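Putative tetR-family transcriptional regulatory protein (Streptomyces coelicolor, PDB 2DG8) probably regulates transcription as a TetR-family dimer, binding DNA through a helix-turn-helix motif in its N-terminal domain. Local coordinates at residues E12-I22 with E59-H67; I68-L76 with A88-L96. All coordinates share one frame; numbering follows the deposited sequence.

Contact 1 (E12-I22 with E59-H67); sequences ERILAATLDLI and EAFGRFTDH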
loop_
_atom_site.group_PDB
_atom_site.type_symbol
_atom_site.label_atom_id
_atom_site.label_comp_id
_atom_site.label_asym_id
_atom_site.label_seq_id
_atom_site.Cartn_x
_atom_site.Cartn_y
_atom_site.Cartn_z
ATOM N N GLU A 12 7.107 20.704 17.178
ATOM C CA GLU A 12 7.677 19.976 16.044
ATOM C C GLU A 12 8.321 18.679 16.527
ATOM O O GLU A 12 8.232 17.640 15.868
ATOM C CB GLU A 12 8.753 20.818 15.338
ATOM C CG GLU A 12 8.285 22.177 14.803
ATOM C CD GLU A 12 9.374 22.899 14.006
ATOM O OE1 GLU A 12 9.105 24.006 13.492
ATOM O OE2 GLU A 12 10.498 22.363 13.892
ATOM N N ARG A 13 8.979 18.747 17.679
ATOM C CA ARG A 13 9.645 17.575 18.227
ATOM C C ARG A 13 8.624 16.521 18.611
ATOM O O ARG A 13 8.882 15.321 18.505
ATOM C CB ARG A 13 10.479 17.954 19.451
ATOM C CG ARG A 13 11.830 17.261 19.503
ATOM C CD ARG A 13 12.621 17.714 20.716
ATOM N NE ARG A 13 12.715 19.169 20.775
ATOM C CZ ARG A 13 12.395 19.890 21.844
ATOM N NH1 ARG A 13 12.510 21.212 21.816
ATOM N NH2 ARG A 13 11.955 19.287 22.940
ATOM N N ILE A 14 7.460 16.968 19.057
ATOM C CA ILE A 14 6.423 16.032 19.442
ATOM C C ILE A 14 5.951 15.278 18.205
ATOM O O ILE A 14 5.778 14.059 18.247
ATOM C CB ILE A 14 5.240 16.758 20.118
ATOM C CG1 ILE A 14 5.679 17.252 21.504
ATOM C CG2 ILE A 14 4.040 15.815 20.235
ATOM C CD1 ILE A 14 4.685 18.168 22.205
ATOM N N LEU A 15 5.771 16.004 17.103
ATOM C CA LEU A 15 5.323 15.395 15.856
ATOM C C LEU A 15 6.321 14.359 15.352
ATOM O O LEU A 15 5.937 13.260 14.944
ATOM C CB LEU A 15 5.106 16.469 14.792
ATOM C CG LEU A 15 3.894 17.377 15.036
ATOM C CD1 LEU A 15 3.841 18.448 13.972
ATOM C CD2 LEU A 15 2.611 16.549 15.026
ATOM N N ALA A 16 7.602 14.707 15.403
ATOM C CA ALA A 16 8.657 13.804 14.961
ATOM C C ALA A 16 8.686 12.526 15.800
ATOM O O ALA A 16 8.803 11.428 15.261
ATOM C CB ALA A 16 10.010 14.509 15.034
ATOM N N ALA A 17 8.579 12.676 17.117
ATOM C CA ALA A 17 8.600 11.537 18.032
ATOM C C ALA A 17 7.405 10.626 17.767
ATOM O O ALA A 17 7.488 9.400 17.917
ATOM C CB ALA A 17 8.578 12.033 19.474
ATOM N N THR A 18 6.288 11.235 17.376
ATOM C CA THR A 18 5.079 10.483 17.067
ATOM C C THR A 18 5.334 9.606 15.832
ATOM O O THR A 18 4.937 8.443 15.782
ATOM C CB THR A 18 3.897 11.433 16.776
ATOM O OG1 THR A 18 3.731 12.342 17.872
ATOM C CG2 THR A 18 2.602 10.636 16.593
ATOM N N LEU A 19 6.009 10.185 14.847
ATOM C CA LEU A 19 6.353 9.491 13.606
ATOM C C LEU A 19 7.340 8.363 13.915
ATOM O O LEU A 19 7.171 7.247 13.437
ATOM C CB LEU A 19 6.963 10.490 12.610
ATOM C CG LEU A 19 6.185 10.869 11.340
ATOM C CD1 LEU A 19 4.701 10.548 11.442
ATOM C CD2 LEU A 19 6.418 12.344 11.074
ATOM N N ASP A 20 8.365 8.660 14.714
ATOM C CA ASP A 20 9.348 7.657 15.113
ATOM C C ASP A 20 8.604 6.485 15.763
ATOM O O ASP A 20 8.814 5.327 15.406
ATOM C CB ASP A 20 10.332 8.233 16.146
ATOM C CG ASP A 20 11.316 9.228 15.549
ATOM O OD1 ASP A 20 11.998 9.918 16.340
ATOM O OD2 ASP A 20 11.420 9.319 14.305
ATOM N N LEU A 21 7.746 6.805 16.732
ATOM C CA LEU A 21 6.969 5.803 17.451
ATOM C C LEU A 21 6.148 4.920 16.510
ATOM O O LEU A 21 6.218 3.697 16.588
ATOM C CB LEU A 21 6.049 6.496 18.471
ATOM C CG LEU A 21 5.170 5.662 19.416
ATOM C CD1 LEU A 21 4.030 5.012 18.642
ATOM C CD2 LEU A 21 6.025 4.604 20.111
ATOM N N ILE A 22 5.372 5.532 15.621
ATOM C CA ILE A 22 4.553 4.756 14.691
ATOM C C ILE A 22 5.429 3.859 13.812
ATOM O O ILE A 22 5.145 2.669 13.642
ATOM C CB ILE A 22 3.685 5.685 13.794
ATOM C CG1 ILE A 22 2.647 6.414 14.654
ATOM C CG2 ILE A 22 2.974 4.874 12.705
ATOM C CD1 ILE A 22 1.821 7.429 13.885
ATOM N N GLU A 59 -1.617 15.864 12.107
ATOM C CA GLU A 59 -0.468 16.738 11.909
ATOM C C GLU A 59 0.819 15.947 11.699
ATOM O O GLU A 59 1.697 16.389 10.963
ATOM C CB GLU A 59 -0.300 17.706 13.088
ATOM C CG GLU A 59 -1.483 18.642 13.288
ATOM C CD GLU A 59 -1.120 19.911 14.053
ATOM O OE1 GLU A 59 -2.003 20.465 14.742
ATOM O OE2 GLU A 59 0.040 20.362 13.954
ATOM N N ALA A 60 0.929 14.781 12.339
ATOM C CA ALA A 60 2.115 13.941 12.190
ATOM C C ALA A 60 2.214 13.347 10.785
ATOM O O ALA A 60 3.256 13.429 10.141
ATOM C CB ALA A 60 2.109 12.818 13.220
ATOM N N PHE A 61 1.129 12.739 10.321
ATOM C CA PHE A 61 1.113 12.131 8.995
ATOM C C PHE A 61 1.123 13.193 7.906
ATOM O O PHE A 61 1.520 12.930 6.763
ATOM C CB PHE A 61 -0.103 11.216 8.844
ATOM C CG PHE A 61 0.096 9.839 9.440
ATOM C CD1 PHE A 61 -0.776 9.348 10.402
ATOM C CD2 PHE A 61 1.141 9.023 9.008
ATOM C CE1 PHE A 61 -0.618 8.062 10.927
ATOM C CE2 PHE A 61 1.311 7.737 9.526
ATOM C CZ PHE A 61 0.427 7.251 10.488
ATOM N N GLY A 62 0.680 14.392 8.265
ATOM C CA GLY A 62 0.680 15.485 7.316
ATOM C C GLY A 62 2.125 15.902 7.120
ATOM O O GLY A 62 2.531 16.253 6.016
ATOM N N ARG A 63 2.905 15.865 8.200
ATOM C CA ARG A 63 4.320 16.213 8.123
ATOM C C ARG A 63 5.066 15.180 7.270
ATOM O O ARG A 63 5.915 15.541 6.447
ATOM C CB ARG A 63 4.959 16.247 9.514
ATOM C CG ARG A 63 6.464 16.387 9.444
ATOM C CD ARG A 63 7.179 15.748 10.622
ATOM N NE ARG A 63 7.327 16.657 11.751
ATOM C CZ ARG A 63 8.494 16.937 12.327
ATOM N NH1 ARG A 63 9.614 16.376 11.878
ATOM N NH2 ARG A 63 8.543 17.783 13.345
ATOM N N PHE A 64 4.775 13.897 7.497
ATOM C CA PHE A 64 5.409 12.826 6.723
ATOM C C PHE A 64 5.015 12.999 5.255
ATOM O O PHE A 64 5.818 12.812 4.346
ATOM C CB PHE A 64 4.952 11.445 7.215
ATOM C CG PHE A 64 5.357 10.328 6.304
ATOM C CD1 PHE A 64 4.446 9.770 5.413
ATOM C CD2 PHE A 64 6.678 9.875 6.288
ATOM C CE1 PHE A 64 4.845 8.779 4.514
ATOM C CE2 PHE A 64 7.086 8.887 5.389
ATOM C CZ PHE A 64 6.166 8.339 4.503
ATOM N N THR A 65 3.766 13.378 5.046
ATOM C CA THR A 65 3.228 13.609 3.714
ATOM C C THR A 65 3.986 14.730 2.993
ATOM O O THR A 65 4.348 14.590 1.822
ATOM C CB THR A 65 1.710 13.915 3.825
ATOM O OG1 THR A 65 0.985 12.747 3.413
ATOM C CG2 THR A 65 1.302 15.131 3.001
ATOM N N ASP A 66 4.248 15.824 3.700
ATOM C CA ASP A 66 4.980 16.957 3.130
ATOM C C ASP A 66 6.361 16.505 2.665
ATOM O O ASP A 66 6.859 16.930 1.621
ATOM C CB ASP A 66 5.142 18.068 4.180
ATOM C CG ASP A 66 3.843 18.813 4.460
ATOM O OD1 ASP A 66 3.785 19.558 5.465
ATOM O OD2 ASP A 66 2.881 18.669 3.676
ATOM N N HIS A 67 6.969 15.635 3.464
ATOM C CA HIS A 67 8.303 15.092 3.204
ATOM C C HIS A 67 8.414 14.300 1.896
ATOM O O HIS A 67 9.329 14.528 1.103
ATOM C CB HIS A 67 8.720 14.210 4.396
ATOM C CG HIS A 67 9.828 13.252 4.089
ATOM N ND1 HIS A 67 11.134 13.653 3.898
ATOM C CD2 HIS A 67 9.821 11.906 3.933
ATOM C CE1 HIS A 67 11.882 12.596 3.639
ATOM N NE2 HIS A 67 11.110 11.523 3.654
#

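Contact 2 (I68-L76 with A88-L96); sequences IVAVFDEHL and AVADLVHEL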
loop_
_atom_site.group_PDB
_atom_site.type_symbol
_atom_site.label_atom_id
_atom_site.label_comp_id
_atom_site.label_asym_id
_atom_site.label_seq_id
_atom_site.Cartn_x
_atom_site.Cartn_y
_atom_site.Cartn_z
ATOM N N ILE A 68 7.488 13.373 1.674
ATOM C CA ILE A 68 7.512 12.566 0.462
ATOM C C ILE A 68 7.179 13.421 -0.754
ATOM O O ILE A 68 7.760 13.241 -1.830
ATOM C CB ILE A 68 6.529 11.376 0.566
ATOM C CG1 ILE A 68 6.935 10.478 1.742
ATOM C CG2 ILE A 68 6.566 10.546 -0.712
ATOM C CD1 ILE A 68 8.303 9.816 1.578
ATOM N N VAL A 69 6.251 14.360 -0.582
ATOM C CA VAL A 69 5.883 15.258 -1.666
ATOM C C VAL A 69 7.129 16.027 -2.095
ATOM O O VAL A 69 7.348 16.275 -3.279
ATOM C CB VAL A 69 4.796 16.259 -1.217
ATOM C CG1 VAL A 69 4.720 17.438 -2.187
ATOM C CG2 VAL A 69 3.445 15.548 -1.154
ATOM N N ALA A 70 7.949 16.395 -1.119
ATOM C CA ALA A 70 9.167 17.132 -1.399
ATOM C C ALA A 70 10.133 16.234 -2.161
ATOM O O ALA A 70 10.961 16.713 -2.934
ATOM C CB ALA A 70 9.801 17.606 -0.099
ATOM N N VAL A 71 10.040 14.928 -1.929
ATOM C CA VAL A 71 10.916 13.993 -2.622
ATOM C C VAL A 71 10.545 14.012 -4.100
ATOM O O VAL A 71 11.409 13.870 -4.966
ATOM C CB VAL A 71 10.782 12.559 -2.072
ATOM C CG1 VAL A 71 11.639 11.610 -2.894
ATOM C CG2 VAL A 71 11.236 12.519 -0.618
ATOM N N PHE A 72 9.255 14.186 -4.375
ATOM C CA PHE A 72 8.774 14.263 -5.745
ATOM C C PHE A 72 9.348 15.540 -6.355
ATOM O O PHE A 72 9.841 15.540 -7.483
ATOM C CB PHE A 72 7.241 14.315 -5.773
ATOM C CG PHE A 72 6.582 12.955 -5.793
ATOM C CD1 PHE A 72 5.766 12.582 -6.857
ATOM C CD2 PHE A 72 6.800 12.041 -4.768
ATOM C CE1 PHE A 72 5.169 11.317 -6.901
ATOM C CE2 PHE A 72 6.208 10.770 -4.798
ATOM C CZ PHE A 72 5.395 10.409 -5.868
ATOM N N ASP A 73 9.291 16.621 -5.584
ATOM C CA ASP A 73 9.800 17.908 -6.026
ATOM C C ASP A 73 11.293 17.829 -6.306
ATOM O O ASP A 73 11.775 18.360 -7.308
ATOM C CB ASP A 73 9.557 18.970 -4.961
ATOM C CG ASP A 73 9.967 20.351 -5.426
ATOM O OD1 ASP A 73 10.092 21.254 -4.573
ATOM O OD2 ASP A 73 10.157 20.528 -6.650
ATOM N N GLU A 74 12.023 17.168 -5.415
ATOM C CA GLU A 74 13.462 17.022 -5.579
ATOM C C GLU A 74 13.822 16.378 -6.923
ATOM O O GLU A 74 14.697 16.867 -7.641
ATOM C CB GLU A 74 14.046 16.172 -4.447
ATOM C CG GLU A 74 15.574 16.121 -4.445
ATOM C CD GLU A 74 16.138 15.080 -3.486
ATOM O OE1 GLU A 74 15.755 15.081 -2.295
ATOM O OE2 GLU A 74 16.975 14.263 -3.928
ATOM N N HIS A 75 13.150 15.278 -7.256
ATOM C CA HIS A 75 13.419 14.570 -8.502
ATOM C C HIS A 75 12.851 15.246 -9.733
ATOM O O HIS A 75 13.558 15.435 -10.725
ATOM C CB HIS A 75 12.875 13.136 -8.441
ATOM C CG HIS A 75 13.705 12.212 -7.611
ATOM N ND1 HIS A 75 13.610 12.158 -6.237
ATOM C CD2 HIS A 75 14.681 11.339 -7.956
ATOM C CE1 HIS A 75 14.491 11.292 -5.772
ATOM N NE2 HIS A 75 15.155 10.781 -6.793
ATOM N N LEU A 76 11.571 15.596 -9.668
ATOM C CA LEU A 76 10.877 16.217 -10.790
ATOM C C LEU A 76 11.271 17.668 -11.044
ATOM O O LEU A 76 11.348 18.107 -12.194
ATOM C CB LEU A 76 9.362 16.126 -10.581
ATOM C CG LEU A 76 8.686 14.752 -10.682
ATOM C CD1 LEU A 76 8.766 14.232 -12.116
ATOM C CD2 LEU A 76 9.346 13.782 -9.738
ATOM N N ALA A 88 13.621 10.854 -14.341
ATOM C CA ALA A 88 13.541 11.328 -12.970
ATOM C C ALA A 88 12.553 10.478 -12.178
ATOM O O ALA A 88 12.786 10.166 -11.008
ATOM C CB ALA A 88 13.099 12.802 -12.952
ATOM N N VAL A 89 11.447 10.113 -12.822
ATOM C CA VAL A 89 10.420 9.312 -12.178
ATOM C C VAL A 89 10.946 7.921 -11.851
ATOM O O VAL A 89 10.598 7.354 -10.818
ATOM C CB VAL A 89 9.163 9.192 -13.069
ATOM C CG1 VAL A 89 8.183 8.172 -12.467
ATOM C CG2 VAL A 89 8.485 10.559 -13.187
ATOM N N ALA A 90 11.782 7.373 -12.730
ATOM C CA ALA A 90 12.347 6.049 -12.495
ATOM C C ALA A 90 13.185 6.120 -11.233
ATOM O O ALA A 90 13.145 5.217 -10.391
ATOM C CB ALA A 90 13.214 5.603 -13.691
ATOM N N ASP A 91 13.946 7.202 -11.113
ATOM C CA ASP A 91 14.800 7.414 -9.951
ATOM C C ASP A 91 13.939 7.500 -8.704
ATOM O O ASP A 91 14.279 6.953 -7.653
ATOM C CB ASP A 91 15.592 8.722 -10.105
ATOM C CG ASP A 91 16.620 8.652 -11.207
ATOM O OD1 ASP A 91 17.123 9.718 -11.620
ATOM O OD2 ASP A 91 16.934 7.533 -11.654
ATOM N N LEU A 92 12.824 8.205 -8.832
ATOM C CA LEU A 92 11.902 8.396 -7.721
ATOM C C LEU A 92 11.380 7.038 -7.249
ATOM O O LEU A 92 11.376 6.747 -6.060
ATOM C CB LEU A 92 10.724 9.254 -8.173
ATOM C CG LEU A 92 10.073 10.289 -7.257
ATOM C CD1 LEU A 92 8.709 10.631 -7.843
ATOM C CD2 LEU A 92 9.921 9.772 -5.843
ATOM N N VAL A 93 10.928 6.221 -8.195
ATOM C CA VAL A 93 10.389 4.908 -7.879
ATOM C C VAL A 93 11.385 4.030 -7.137
ATOM O O VAL A 93 11.034 3.404 -6.140
ATOM C CB VAL A 93 9.936 4.162 -9.151
ATOM C CG1 VAL A 93 9.755 2.676 -8.848
ATOM C CG2 VAL A 93 8.625 4.755 -9.656
ATOM N N HIS A 94 12.624 3.971 -7.625
ATOM C CA HIS A 94 13.612 3.133 -6.959
ATOM C C HIS A 94 14.020 3.672 -5.588
ATOM O O HIS A 94 14.183 2.911 -4.631
ATOM C CB HIS A 94 14.822 2.919 -7.874
ATOM C CG HIS A 94 14.545 1.960 -8.996
ATOM N ND1 HIS A 94 15.332 0.856 -9.241
ATOM C CD2 HIS A 94 13.525 1.896 -9.884
ATOM C CE1 HIS A 94 14.806 0.150 -10.224
ATOM N NE2 HIS A 94 13.708 0.758 -10.633
ATOM N N GLU A 95 14.149 4.982 -5.473
ATOM C CA GLU A 95 14.511 5.554 -4.185
ATOM C C GLU A 95 13.410 5.288 -3.143
ATOM O O GLU A 95 13.691 4.867 -2.028
ATOM C CB GLU A 95 14.750 7.059 -4.316
ATOM C CG GLU A 95 15.153 7.714 -3.005
ATOM C CD GLU A 95 15.461 9.195 -3.148
ATOM O OE1 GLU A 95 16.113 9.576 -4.148
ATOM O OE2 GLU A 95 15.066 9.969 -2.250
ATOM N N LEU A 96 12.156 5.518 -3.516
ATOM C CA LEU A 96 11.045 5.312 -2.589
ATOM C C LEU A 96 10.844 3.852 -2.207
ATOM O O LEU A 96 10.351 3.562 -1.124
ATOM C CB LEU A 96 9.735 5.823 -3.186
ATOM C CG LEU A 96 9.520 7.300 -3.527
ATOM C CD1 LEU A 96 8.227 7.414 -4.340
ATOM C CD2 LEU A 96 9.444 8.145 -2.260
#

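Contact 1 (E12-I22 with E59-H67)
Leu19 and Arg63 interlock where the first helix of a TetR-type DNA-binding domain crosses the long helix 53-77 that runs on into the rest of the subunit, a worked case of knobs-into-holes at a steep crossing. The short axes stand 84° apart and approach to 9.0 Å; the CA atoms of Leu15 and Ala60 come within 5.1 Å, consistent with the small side chain of Ala60. Leu19 drops into the hollow formed by Ala60, Phe61, Arg63 and Phe64: its CD1 lies 3.9 Å from Ala60 CB, while CD2 rests against Arg63 CD. Beside it, Leu15 CD2 rests against both Ala60 N and Glu59 CB, and Thr18 CG2 reaches the methyl of Ala60. Further along, Ile22 CD1 meets the far end of the Phe61 ring, 3.7 Å from CZ; helix 101-116 packs on the same ring through Leu113. Ile22 O also accepts a hydrogen bond from Arg116 of the second subunit. The reciprocal knob is Arg63. Its CG lies opposite the backbone N (chi1 171°) and the chain bends at chi3 (-88°), which lays the guanidinium along helix 12-22 in the hollow of Glu12, Leu15, Ala16 and Leu19. One face of that group is covered by Ala16 CB, 3.7 Å from Arg63 NH1.

Contact 2 (I68-L76 with A88-L96)
The helical segments 68-76 and 88-96 run roughly antiparallel, their axes 143° apart and 9.1 Å at closest approach, and they converge toward one end, from 8.6 Å between the CA atoms of Ile68 and Leu96 to 5.5 Å between those of His75 and Ala88. In this antiparallel helix pair, where the long helix 53-77 meets helix 82-98 of the TetR-type C-terminal region, two knobs pass each other. Leu92 enters the hollow among Val71, Phe72, His75 and Leu76. Its CD1 sits almost exactly over the centre of the Phe72 ring, a CH-pi contact of 3.5 Å to the centroid, and also touches Leu76 CD2; its CD2 turns to Val71 CG1. Leu96 continues the row, with CD1 near Phe72 CE2 and CD2 touching Ile68 CG2 and Val71 CG1, while Leu76 CD1 meets Val89 CG2.

His75 is the returning knob, seated among Ala88, Asp91, Leu92 and Glu95. Leu92 CA stands over one face of its ring, 4.1 Å from the centroid, and Asp91 CB approaches CD2 obliquely. With CG beside its own backbone N (chi1 -75°), the imidazole folds back along its helix, and ND1 donates to Val71 O over 3.1 Å at 166°, the acceptor lying in the ring plane. Replacing this histidine by alanine removes the ring, and Leu92 CA and Asp91 CB would probably be left facing a gap, with Val71 O reduced to its backbone donor. Asp91 OD2 is held in a salt bridge with Arg167.

Because ND1 serves as a donor, the bond to Val71 O probably sets the ring's rotation. The exact placement of the Glu95 carboxylate beside the ring is doubtful. No hydrogen bond joins the two segments, and their pairing rests on apolar and CH-pi contacts.

From the N terminus, helix 10-25 leads through helices 32-39 and 44-49 into the long helix 53-77, and contact 1 closes that loop by bringing the chain back across its first helix. The same long helix carries straight on into contact 2, which shuts a much shorter loop as helix 82-98 doubles back beside it. The two closures follow in series, neither nesting nor crossing, and their centres lie about 20 Å apart on opposite sides of the chain's centre. Helix 53-77 is thus the shared element: its 59-67 part joins the DNA-binding domain, and its 68-76 part the C-terminal helices. Such continuity is consistent with mechanical coupling of the two domains.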